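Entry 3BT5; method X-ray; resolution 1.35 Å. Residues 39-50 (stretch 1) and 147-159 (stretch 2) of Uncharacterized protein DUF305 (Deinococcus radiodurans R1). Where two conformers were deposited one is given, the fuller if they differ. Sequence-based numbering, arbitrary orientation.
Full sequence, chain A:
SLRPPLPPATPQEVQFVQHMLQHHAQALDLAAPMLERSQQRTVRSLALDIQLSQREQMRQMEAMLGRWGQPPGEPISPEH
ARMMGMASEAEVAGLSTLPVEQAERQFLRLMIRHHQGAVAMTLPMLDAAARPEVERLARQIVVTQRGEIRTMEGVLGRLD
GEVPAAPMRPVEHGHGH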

# COMPACT_ATOMS: atom_id res chain seq x y z
N GLN A 39 5.55 17.16 12.74
CA GLN A 39 6.74 17.97 12.88
C GLN A 39 7.95 17.08 13.21
O GLN A 39 9.02 17.60 13.55
CB GLN A 39 6.55 19.04 13.96
CG GLN A 39 5.60 20.15 13.55
CD GLN A 39 5.57 21.27 14.57
OE1 GLN A 39 5.07 21.11 15.68
NE2 GLN A 39 6.13 22.42 14.20
N GLN A 40 7.76 15.76 13.11
CA GLN A 40 8.86 14.82 13.30
C GLN A 40 9.50 14.53 11.95
O GLN A 40 8.86 13.95 11.06
CB GLN A 40 8.38 13.50 13.91
CG GLN A 40 7.89 13.56 15.35
CD GLN A 40 9.02 13.38 16.34
OE1 GLN A 40 10.02 14.10 16.30
NE2 GLN A 40 8.88 12.41 17.24
N ARG A 41 10.76 14.93 11.80
CA ARG A 41 11.51 14.66 10.58
C ARG A 41 11.52 13.17 10.29
O ARG A 41 11.46 12.75 9.15
CB ARG A 41 12.95 15.19 10.70
CG ARG A 41 13.19 16.50 9.97
CD ARG A 41 14.64 16.96 10.12
NE ARG A 41 14.98 17.18 11.53
CZ ARG A 41 14.71 18.29 12.20
NH1 ARG A 41 14.10 19.31 11.60
NH2 ARG A 41 15.05 18.39 13.48
N THR A 42 11.58 12.36 11.35
CA THR A 42 11.59 10.91 11.20
C THR A 42 10.34 10.41 10.48
O THR A 42 10.41 9.68 9.47
CB THR A 42 11.69 10.23 12.56
OG1 THR A 42 12.97 10.50 13.15
CG2 THR A 42 11.51 8.73 12.41
N VAL A 43 9.18 10.79 11.00
CA VAL A 43 7.90 10.36 10.42
C VAL A 43 7.70 10.94 9.02
O VAL A 43 7.24 10.26 8.09
CB VAL A 43 6.72 10.79 11.34
CG1 VAL A 43 5.37 10.51 10.66
CG2 VAL A 43 6.84 10.07 12.69
N ARG A 44 8.06 12.21 8.85
CA ARG A 44 7.93 12.85 7.55
C ARG A 44 8.79 12.18 6.47
O ARG A 44 8.32 11.93 5.33
CB ARG A 44 8.30 14.33 7.66
CG ARG A 44 7.35 15.17 8.50
CD ARG A 44 7.83 16.64 8.55
NE ARG A 44 7.75 17.24 7.22
CZ ARG A 44 6.63 17.74 6.70
NH1 ARG A 44 5.51 17.75 7.41
NH2 ARG A 44 6.63 18.25 5.47
N SER A 45 10.04 11.88 6.82
CA SER A 45 10.99 11.24 5.91
C SER A 45 10.44 9.88 5.49
O SER A 45 10.45 9.50 4.31
CB SER A 45 12.33 11.03 6.62
OG SER A 45 13.01 12.26 6.80
N LEU A 46 9.96 9.14 6.47
CA LEU A 46 9.42 7.83 6.21
C LEU A 46 8.17 7.91 5.32
O LEU A 46 8.01 7.12 4.37
CB LEU A 46 9.15 7.15 7.55
CG LEU A 46 8.58 5.75 7.49
CD1 LEU A 46 9.44 4.77 6.67
CD2 LEU A 46 8.34 5.24 8.91
N ALA A 47 7.26 8.84 5.61
CA ALA A 47 6.06 9.00 4.80
C ALA A 47 6.40 9.31 3.33
O ALA A 47 5.82 8.73 2.39
CB ALA A 47 5.12 10.07 5.41
N LEU A 48 7.37 10.20 3.12
CA LEU A 48 7.82 10.54 1.77
C LEU A 48 8.36 9.32 1.02
O LEU A 48 8.04 9.08 -0.16
CB LEU A 48 8.92 11.61 1.87
CG LEU A 48 8.47 13.02 2.21
CD1 LEU A 48 9.61 13.88 2.78
CD2 LEU A 48 7.88 13.66 0.96
N ASP A 49 9.19 8.55 1.72
CA ASP A 49 9.82 7.38 1.12
C ASP A 49 8.77 6.35 0.73
O ASP A 49 8.86 5.74 -0.33
CB ASP A 49 10.82 6.77 2.09
CG ASP A 49 12.07 7.60 2.25
OD1 ASP A 49 12.27 8.55 1.46
OD2 ASP A 49 12.85 7.30 3.17
N ILE A 50 7.76 6.17 1.58
CA ILE A 50 6.74 5.19 1.25
C ILE A 50 5.90 5.67 0.07
O ILE A 50 5.53 4.89 -0.82
CB ILE A 50 5.85 4.89 2.49
CG1 ILE A 50 6.68 4.19 3.58
CG2 ILE A 50 4.62 4.07 2.08
CD1 ILE A 50 6.00 4.17 4.97
N GLY A 147 10.49 -4.66 3.77
CA GLY A 147 11.48 -3.68 4.22
C GLY A 147 10.80 -2.53 4.96
O GLY A 147 11.24 -2.12 6.03
N GLU A 148 9.72 -2.01 4.38
CA GLU A 148 9.04 -0.87 5.00
C GLU A 148 8.38 -1.24 6.33
O GLU A 148 8.38 -0.43 7.26
CB GLU A 148 8.04 -0.25 4.01
CG GLU A 148 8.79 0.42 2.86
CD GLU A 148 7.89 1.02 1.78
OE1 GLU A 148 6.65 0.83 1.79
OE2 GLU A 148 8.47 1.72 0.91
N ILE A 149 7.79 -2.43 6.41
CA ILE A 149 7.25 -2.89 7.69
C ILE A 149 8.34 -2.89 8.76
O ILE A 149 8.12 -2.41 9.87
CB ILE A 149 6.65 -4.32 7.57
CG1 ILE A 149 5.36 -4.27 6.75
CG2 ILE A 149 6.39 -4.92 8.95
CD1 ILE A 149 4.91 -5.67 6.34
N ARG A 150 9.51 -3.42 8.45
CA ARG A 150 10.56 -3.49 9.46
C ARG A 150 10.96 -2.08 9.93
O ARG A 150 11.17 -1.83 11.14
CB ARG A 150 11.76 -4.27 8.92
CG ARG A 150 12.74 -4.68 10.03
CD ARG A 150 12.22 -5.84 10.87
NE ARG A 150 12.18 -7.05 10.06
CZ ARG A 150 13.23 -7.87 9.90
NH1 ARG A 150 14.38 -7.61 10.53
NH2 ARG A 150 13.11 -8.94 9.13
N THR A 151 11.12 -1.16 8.98
CA THR A 151 11.42 0.23 9.36
C THR A 151 10.30 0.81 10.22
O THR A 151 10.56 1.41 11.27
CB THR A 151 11.61 1.10 8.11
OG1 THR A 151 12.73 0.59 7.35
CG2 THR A 151 11.86 2.57 8.47
N MET A 152 9.05 0.63 9.79
CA MET A 152 7.96 1.22 10.55
C MET A 152 7.87 0.66 11.96
O MET A 152 7.56 1.39 12.90
CB MET A 152 6.64 1.03 9.80
CG MET A 152 6.59 1.87 8.54
SD MET A 152 4.94 1.82 7.78
CE MET A 152 4.96 0.16 7.09
N GLU A 153 8.12 -0.64 12.12
CA GLU A 153 8.12 -1.23 13.46
C GLU A 153 9.22 -0.62 14.32
O GLU A 153 9.03 -0.39 15.52
CB GLU A 153 8.29 -2.75 13.39
CG GLU A 153 7.09 -3.41 12.76
CD GLU A 153 7.26 -4.89 12.52
OE1 GLU A 153 8.41 -5.34 12.31
OE2 GLU A 153 6.23 -5.59 12.51
N GLY A 154 10.38 -0.34 13.71
CA GLY A 154 11.48 0.29 14.45
C GLY A 154 11.09 1.71 14.86
O GLY A 154 11.35 2.13 16.01
N VAL A 155 10.50 2.46 13.94
CA VAL A 155 10.11 3.83 14.25
C VAL A 155 9.05 3.85 15.34
O VAL A 155 9.12 4.65 16.30
CB VAL A 155 9.58 4.57 12.98
CG1 VAL A 155 9.09 5.97 13.34
CG2 VAL A 155 10.68 4.62 11.92
N LEU A 156 8.05 2.97 15.23
CA LEU A 156 6.98 2.94 16.21
C LEU A 156 7.58 2.68 17.60
O LEU A 156 7.16 3.28 18.60
CB LEU A 156 5.95 1.88 15.83
CG LEU A 156 4.67 1.77 16.66
CD1 LEU A 156 3.90 3.08 16.65
CD2 LEU A 156 3.83 0.63 16.08
N GLY A 157 8.56 1.78 17.67
CA GLY A 157 9.23 1.49 18.93
C GLY A 157 10.02 2.66 19.50
O GLY A 157 10.16 2.79 20.73
N ARG A 158 10.55 3.51 18.62
CA ARG A 158 11.36 4.68 19.05
C ARG A 158 10.54 5.94 19.34
O ARG A 158 11.00 6.85 20.05
CB ARG A 158 12.44 5.01 18.02
CG ARG A 158 13.56 3.97 18.00
CD ARG A 158 14.70 4.33 17.07
NE ARG A 158 14.34 4.27 15.65
CZ ARG A 158 14.39 3.18 14.89
NH1 ARG A 158 14.07 3.25 13.59
NH2 ARG A 158 14.76 2.00 15.40
N LEU A 159 9.31 6.01 18.83
CA LEU A 159 8.42 7.10 19.20
C LEU A 159 8.02 6.92 20.66
O LEU A 159 7.68 7.89 21.32
CB LEU A 159 7.19 7.16 18.29
CG LEU A 159 7.39 7.72 16.88
CD1 LEU A 159 6.08 7.67 16.10
CD2 LEU A 159 7.95 9.13 16.91

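Two helices, 41-50 and 147-158, pack nearly antiparallel (165° between their N-to-C directions, axes 11.2 Å apart at closest approach), so a walk up stretch 2 runs down stretch 1 from Ile50 to Gln40. No hydrogen bond crosses between them; the contact rests on side-chain packing and buries 429 Å², both sides summed. Gly147 lies out of reach. Glu148 begins the contact: its CA-to-CB bond points toward stretch 1, and its OE1 lies 3.8 Å from CG1 of Ile50. This is packing of a carboxylate against an aliphatic chain; both carboxylate oxygens are hydrogen-bonded elsewhere in the structure, so the charged group is satisfied without a polar partner here. Ile149 and Arg150 lie out of reach. One turn after Glu148, Thr151 and Met152 meet Leu46. The methyl CG2 of Thr151 sits 3.7 Å from CD1 of Leu46, while CG of Met152 is 3.8 Å from CD2 of Leu46. Met152 leaves its helix sideways yet also reaches Ile50, its SD 3.8 Å from CD1 of Ile50, and so bridges residues one turn apart on stretch 1. Glu153 and Gly154 make no contact. Val155 points toward stretch 1 and spans the next turn in the same way: its CG2 is 3.9 Å from CD2 of Leu46, and its CG1 3.8 Å from CG2 of Thr42. Leu46 thus touches Thr151, Met152 and Val155, and it has the largest covered area in the contact, 72 Å². Leu156 and Gly157 stay clear, and Arg158 makes no contact although its CA-to-CB bond points toward stretch 1. Leu159 ends the walk. Its CA-to-CB bond points sideways, but the end of the side chain comes nearer, placing CD1 4.2 Å from CG2 of Val43 and CD2 3.4 Å from NE2 of Gln40, the N-cap residue of the first helix.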